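Side-chain contacts in glutathione s-transferase III (Zea mays, PDB 1AW9), which probably conjugates reduced glutathione to hydrophobic electrophiles as a phi-family transferase, and detoxifies certain herbicides in maize: residues H104-N109 against S170-L175; F115-R120 against G125-A130. All coordinates share one frame; numbering follows the deposited sequence.

Contacts 1 and 2 both use helix 92-122 of the all-helical C-terminal domain of the glutathione transferase fold. Contact 1 is buried. It sets the middle of that helix against the short helix 169-176, far along the sequence, and no hydrogen bond crosses between its segments. Aromatic rings and a leucine carry it. Contact 2 lies at the surface, near the end of helix 92-122, where the chain turns back toward helix 129-152. It is mainly polar, with backbone and side-chain hydrogen bonds. Contact 2 is nested in the loop that contact 1 closes. The two touch where Leu-118 packs on the backbone of Tyr-174.

Contact 1. Residues H104-N109 against S170-L175; sequences HHFYPN and SYLLYL
Tyr-107 presents a ring edge to one face of the Tyr-171 ring. The planes stand at 83° and the centroids are 5.1 Å apart, an offset edge-to-face (T-shaped) pair. The leading atom is CE1 of Tyr-107, 3.3 Å from CE2 of Tyr-171. CE2 of Tyr-171 lies in the plane of the Tyr-107 ring, at its edge. Phe-106, the next residue back on the same helix, meets the other end of Tyr-171. Its CE2 is 3.7 Å from CB of Tyr-171, which sits at the Phe-106 ring edge. The tip of Phe-106 also reaches Leu-172: CZ of Phe-106 is 3.9 Å from CD2 of Leu-172. These two side chains cross at about a right angle. Both Phe-106 and Tyr-107 hold CG anti to the backbone N (chi1 178° and -179°), which carries the rings out to helix 169-176 although the axes of the two segments are 11.0 Å apart.

Further out, Leu-139 and Tyr-146 of helix 129-152 pack on Phe-106, and Trp-193 and Trp-194 pack on Leu-172. Helix 92-122 also meets the second subunit, where NE2 of His-105 bonds to OE1 of Gln-53 of that subunit. The hydroxyl of Tyr-107 bonds to ND2 of Asn-13, a probable glutathione-binding residue, and Arg-68 makes a cation-pi contact with the Tyr-107 ring. The contact therefore joins two helices of the C-terminal domain through apolar and aromatic packing, while Tyr-107 ties this packing to the probable glutathione site by its hydroxyl.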
loop_
_atom_site.group_PDB
_atom_site.type_symbol
_atom_site.label_atom_id
_atom_site.label_comp_id
_atom_site.label_asym_id
_atom_site.label_seq_id
_atom_site.Cartn_x
_atom_site.Cartn_y
_atom_site.Cartn_z
ATOM N N HIS A 104 -11.879 -18.416 -0.215
ATOM C CA HIS A 104 -12.015 -16.973 -0.248
ATOM C C HIS A 104 -12.004 -16.195 1.033
ATOM O O HIS A 104 -11.868 -14.970 0.993
ATOM C CB HIS A 104 -13.247 -16.602 -1.032
ATOM C CG HIS A 104 -13.194 -17.110 -2.424
ATOM N ND1 HIS A 104 -12.078 -16.929 -3.222
ATOM C CD2 HIS A 104 -14.034 -17.908 -3.118
ATOM C CE1 HIS A 104 -12.232 -17.603 -4.347
ATOM N NE2 HIS A 104 -13.409 -18.209 -4.311
ATOM N N HIS A 105 -12.186 -16.855 2.164
ATOM C CA HIS A 105 -12.193 -16.138 3.428
ATOM C C HIS A 105 -11.180 -16.554 4.424
ATOM O O HIS A 105 -10.637 -15.721 5.140
ATOM C CB HIS A 105 -13.552 -16.226 4.071
ATOM C CG HIS A 105 -14.567 -15.492 3.312
ATOM N ND1 HIS A 105 -15.354 -16.101 2.362
ATOM C CD2 HIS A 105 -14.853 -14.173 3.262
ATOM C CE1 HIS A 105 -16.082 -15.184 1.759
ATOM N NE2 HIS A 105 -15.796 -14.004 2.284
ATOM N N PHE A 106 -10.942 -17.840 4.505
ATOM C CA PHE A 106 -9.989 -18.350 5.461
ATOM C C PHE A 106 -8.583 -18.251 4.885
ATOM O O PHE A 106 -7.717 -17.556 5.438
ATOM C CB PHE A 106 -10.367 -19.801 5.841
ATOM C CG PHE A 106 -9.407 -20.450 6.797
ATOM C CD1 PHE A 106 -9.522 -20.248 8.172
ATOM C CD2 PHE A 106 -8.343 -21.209 6.326
ATOM C CE1 PHE A 106 -8.577 -20.782 9.065
ATOM C CE2 PHE A 106 -7.391 -21.752 7.211
ATOM C CZ PHE A 106 -7.514 -21.528 8.583
ATOM N N TYR A 107 -8.380 -18.874 3.744
ATOM C CA TYR A 107 -7.045 -18.869 3.162
ATOM C C TYR A 107 -6.393 -17.492 2.986
ATOM O O TYR A 107 -5.322 -17.237 3.551
ATOM C CB TYR A 107 -7.008 -19.652 1.827
ATOM C CG TYR A 107 -5.627 -19.682 1.211
ATOM C CD1 TYR A 107 -4.611 -20.404 1.813
ATOM C CD2 TYR A 107 -5.332 -18.931 0.090
ATOM C CE1 TYR A 107 -3.308 -20.372 1.323
ATOM C CE2 TYR A 107 -4.011 -18.883 -0.427
ATOM C CZ TYR A 107 -2.994 -19.611 0.203
ATOM O OH TYR A 107 -1.655 -19.592 -0.226
ATOM N N PRO A 108 -7.072 -16.558 2.292
ATOM C CA PRO A 108 -6.474 -15.233 2.099
ATOM C C PRO A 108 -6.098 -14.473 3.358
ATOM O O PRO A 108 -5.365 -13.514 3.298
ATOM C CB PRO A 108 -7.520 -14.490 1.274
ATOM C CG PRO A 108 -8.321 -15.614 0.632
ATOM C CD PRO A 108 -8.458 -16.559 1.793
ATOM N N ASN A 109 -6.651 -14.871 4.487
ATOM C CA ASN A 109 -6.328 -14.207 5.737
ATOM C C ASN A 109 -5.349 -15.022 6.554
ATOM O O ASN A 109 -4.486 -14.444 7.234
ATOM C CB ASN A 109 -7.602 -13.893 6.507
ATOM C CG ASN A 109 -8.402 -12.819 5.828
ATOM O OD1 ASN A 109 -7.922 -11.706 5.682
ATOM N ND2 ASN A 109 -9.601 -13.147 5.365
ATOM N N SER A 170 -3.761 -27.829 7.160
ATOM C CA SER A 170 -2.378 -27.358 7.144
ATOM C C SER A 170 -2.257 -25.944 7.641
ATOM O O SER A 170 -1.350 -25.647 8.406
ATOM C CB SER A 170 -1.711 -27.518 5.786
ATOM O OG SER A 170 -2.297 -26.717 4.810
ATOM N N TYR A 171 -3.180 -25.075 7.250
ATOM C CA TYR A 171 -3.122 -23.711 7.718
ATOM C C TYR A 171 -3.519 -23.544 9.175
ATOM O O TYR A 171 -2.952 -22.689 9.853
ATOM C CB TYR A 171 -3.826 -22.760 6.772
ATOM C CG TYR A 171 -2.863 -22.244 5.707
ATOM C CD1 TYR A 171 -2.039 -21.144 5.960
ATOM C CD2 TYR A 171 -2.758 -22.866 4.454
ATOM C CE1 TYR A 171 -1.146 -20.679 5.005
ATOM C CE2 TYR A 171 -1.853 -22.397 3.483
ATOM C CZ TYR A 171 -1.060 -21.304 3.776
ATOM O OH TYR A 171 -0.188 -20.807 2.826
ATOM N N LEU A 172 -4.411 -24.393 9.698
ATOM C CA LEU A 172 -4.768 -24.321 11.112
ATOM C C LEU A 172 -3.521 -24.734 11.910
ATOM O O LEU A 172 -3.181 -24.141 12.942
ATOM C CB LEU A 172 -5.937 -25.257 11.434
ATOM C CG LEU A 172 -7.354 -24.764 11.137
ATOM C CD1 LEU A 172 -8.283 -25.881 11.482
ATOM C CD2 LEU A 172 -7.725 -23.511 11.930
ATOM N N LEU A 173 -2.831 -25.749 11.396
ATOM C CA LEU A 173 -1.602 -26.266 11.993
ATOM C C LEU A 173 -0.562 -25.153 12.099
ATOM O O LEU A 173 -0.049 -24.872 13.174
ATOM C CB LEU A 173 -1.070 -27.439 11.149
ATOM C CG LEU A 173 0.098 -28.273 11.667
ATOM C CD1 LEU A 173 1.424 -27.596 11.389
ATOM C CD2 LEU A 173 -0.064 -28.544 13.161
ATOM N N TYR A 174 -0.260 -24.495 10.991
ATOM C CA TYR A 174 0.729 -23.416 11.017
ATOM C C TYR A 174 0.294 -22.230 11.872
ATOM O O TYR A 174 1.110 -21.674 12.596
ATOM C CB TYR A 174 1.095 -22.986 9.597
ATOM C CG TYR A 174 2.040 -23.959 8.935
ATOM C CD1 TYR A 174 1.622 -25.242 8.600
ATOM C CD2 TYR A 174 3.364 -23.609 8.671
ATOM C CE1 TYR A 174 2.502 -26.163 8.014
ATOM C CE2 TYR A 174 4.248 -24.518 8.083
ATOM C CZ TYR A 174 3.811 -25.793 7.752
ATOM O OH TYR A 174 4.654 -26.678 7.117
ATOM N N LEU A 175 -0.985 -21.857 11.798
ATOM C CA LEU A 175 -1.524 -20.764 12.603
ATOM C C LEU A 175 -1.263 -21.049 14.087
ATOM O O LEU A 175 -0.949 -20.126 14.845
ATOM C CB LEU A 175 -3.029 -20.671 12.429
ATOM C CG LEU A 175 -3.705 -19.454 11.806
ATOM C CD1 LEU A 175 -5.117 -19.410 12.381
ATOM C CD2 LEU A 175 -2.992 -18.167 12.176
#

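Contact 2. Residues F115-R120 against G125-A130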
loop_
_atom_site.group_PDB
_atom_site.type_symbol
_atom_site.label_atom_id
_atom_site.label_comp_id
_atom_site.label_asym_id
_atom_site.label_seq_id
_atom_site.Cartn_x
_atom_site.Cartn_y
_atom_site.Cartn_z
ATOM N N PHE A 115 2.842 -16.234 6.773
ATOM C CA PHE A 115 3.962 -15.670 6.076
ATOM C C PHE A 115 4.752 -14.620 6.866
ATOM O O PHE A 115 5.983 -14.621 6.855
ATOM C CB PHE A 115 3.541 -15.051 4.771
ATOM C CG PHE A 115 4.629 -14.287 4.162
ATOM C CD1 PHE A 115 5.752 -14.954 3.686
ATOM C CD2 PHE A 115 4.632 -12.897 4.217
ATOM C CE1 PHE A 115 6.869 -14.259 3.282
ATOM C CE2 PHE A 115 5.745 -12.189 3.814
ATOM C CZ PHE A 115 6.873 -12.874 3.348
ATOM N N GLN A 116 4.057 -13.653 7.446
ATOM C CA GLN A 116 4.711 -12.612 8.222
ATOM C C GLN A 116 5.290 -13.101 9.562
ATOM O O GLN A 116 6.357 -12.658 9.984
ATOM C CB GLN A 116 3.723 -11.481 8.505
ATOM C CG GLN A 116 3.247 -10.748 7.312
ATOM C CD GLN A 116 4.327 -9.936 6.708
ATOM O OE1 GLN A 116 5.236 -9.484 7.400
ATOM N NE2 GLN A 116 4.261 -9.738 5.418
ATOM N N LEU A 117 4.574 -13.992 10.240
ATOM C CA LEU A 117 4.994 -14.442 11.558
ATOM C C LEU A 117 5.917 -15.655 11.606
ATOM O O LEU A 117 6.596 -15.850 12.611
ATOM C CB LEU A 117 3.755 -14.689 12.449
ATOM C CG LEU A 117 2.762 -13.537 12.616
ATOM C CD1 LEU A 117 1.438 -14.024 13.195
ATOM C CD2 LEU A 117 3.382 -12.481 13.495
ATOM N N LEU A 118 5.938 -16.465 10.542
ATOM C CA LEU A 118 6.785 -17.664 10.484
ATOM C C LEU A 118 7.897 -17.648 9.452
ATOM O O LEU A 118 9.043 -17.949 9.779
ATOM C CB LEU A 118 5.950 -18.900 10.229
ATOM C CG LEU A 118 5.191 -19.423 11.429
ATOM C CD1 LEU A 118 4.427 -20.653 11.003
ATOM C CD2 LEU A 118 6.165 -19.759 12.537
ATOM N N VAL A 119 7.544 -17.331 8.208
ATOM C CA VAL A 119 8.490 -17.304 7.095
ATOM C C VAL A 119 9.509 -16.156 7.125
ATOM O O VAL A 119 10.716 -16.386 7.056
ATOM C CB VAL A 119 7.727 -17.250 5.766
ATOM C CG1 VAL A 119 8.706 -17.262 4.562
ATOM C CG2 VAL A 119 6.710 -18.410 5.702
ATOM N N ARG A 120 9.020 -14.921 7.199
ATOM C CA ARG A 120 9.889 -13.755 7.222
ATOM C C ARG A 120 10.982 -13.770 8.256
ATOM O O ARG A 120 12.105 -13.424 7.946
ATOM C CB ARG A 120 9.091 -12.463 7.336
ATOM C CG ARG A 120 8.302 -12.213 6.100
ATOM C CD ARG A 120 7.876 -10.802 6.013
ATOM N NE ARG A 120 9.032 -9.936 5.865
ATOM C CZ ARG A 120 9.019 -8.636 6.136
ATOM N NH1 ARG A 120 7.898 -8.049 6.565
ATOM N NH2 ARG A 120 10.137 -7.925 6.003
ATOM N N GLY A 125 13.755 -11.255 8.303
ATOM C CA GLY A 125 12.899 -10.075 8.310
ATOM C C GLY A 125 11.905 -10.003 9.464
ATOM O O GLY A 125 11.478 -11.025 10.016
ATOM N N ALA A 126 11.521 -8.786 9.830
ATOM C CA ALA A 126 10.553 -8.590 10.902
ATOM C C ALA A 126 9.131 -8.543 10.333
ATOM O O ALA A 126 8.900 -8.008 9.253
ATOM C CB ALA A 126 10.854 -7.308 11.661
ATOM N N PRO A 127 8.164 -9.128 11.058
ATOM C CA PRO A 127 6.762 -9.145 10.627
ATOM C C PRO A 127 6.258 -7.718 10.376
ATOM O O PRO A 127 6.649 -6.787 11.083
ATOM C CB PRO A 127 6.045 -9.734 11.839
ATOM C CG PRO A 127 7.091 -10.648 12.450
ATOM C CD PRO A 127 8.335 -9.809 12.353
ATOM N N ASP A 128 5.422 -7.544 9.354
ATOM C CA ASP A 128 4.847 -6.254 9.049
ATOM C C ASP A 128 3.590 -6.095 9.926
ATOM O O ASP A 128 2.572 -6.719 9.673
ATOM C CB ASP A 128 4.479 -6.188 7.589
ATOM C CG ASP A 128 3.990 -4.805 7.175
ATOM O OD1 ASP A 128 3.138 -4.214 7.863
ATOM O OD2 ASP A 128 4.452 -4.293 6.142
ATOM N N ALA A 129 3.636 -5.197 10.904
ATOM C CA ALA A 129 2.518 -4.982 11.808
ATOM C C ALA A 129 1.221 -4.657 11.111
ATOM O O ALA A 129 0.171 -5.066 11.556
ATOM C CB ALA A 129 2.841 -3.897 12.796
ATOM N N ALA A 130 1.288 -3.900 10.034
ATOM C CA ALA A 130 0.082 -3.515 9.339
ATOM C C ALA A 130 -0.613 -4.704 8.691
ATOM O O ALA A 130 -1.837 -4.744 8.616
ATOM C CB ALA A 130 0.411 -2.494 8.286
#
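The guanidinium of Arg-120 has the backbone of Gly-125 and Ala-126 over one face and the side-chain oxygen of Gln-116 at its edge. O of Ala-126 is 2.9 Å from NH1 of Arg-120, but the angle is too poor for a hydrogen bond. At the edge, within the helix, NH1 of Arg-120 donates to OE1 of Gln-116 at 3.1 Å, nearly straight at 166°, in the carbonyl plane and on a lone pair. A bend at chi3 (65°) folds the arginine so that it reaches this amide. From across the contact, N of Asp-128 donates to the same OE1 of Gln-116 at 2.8 Å, from above the amide plane. Two donors grip one oxygen and should restrict the rotation of the Gln-116 amide.

Nearer the turn, N of Gly-125 bonds to O of Arg-120 at 2.7 Å. Pro-127 lies against the helix, with its CG 3.3 Å from O of Gln-116, and its CB meets CD2 of Leu-117. Asp-128 is the N-cap of helix 129-152: its OD1 accepts from N of Val-131 and, weakly, from N of Ala-130. Its OD2 forms a salt bridge with Lys-134 of the fourth subunit. The Gln-116 oxygen thus joins the last turns of helix 92-122 to the backbone of the residue that caps the next helix.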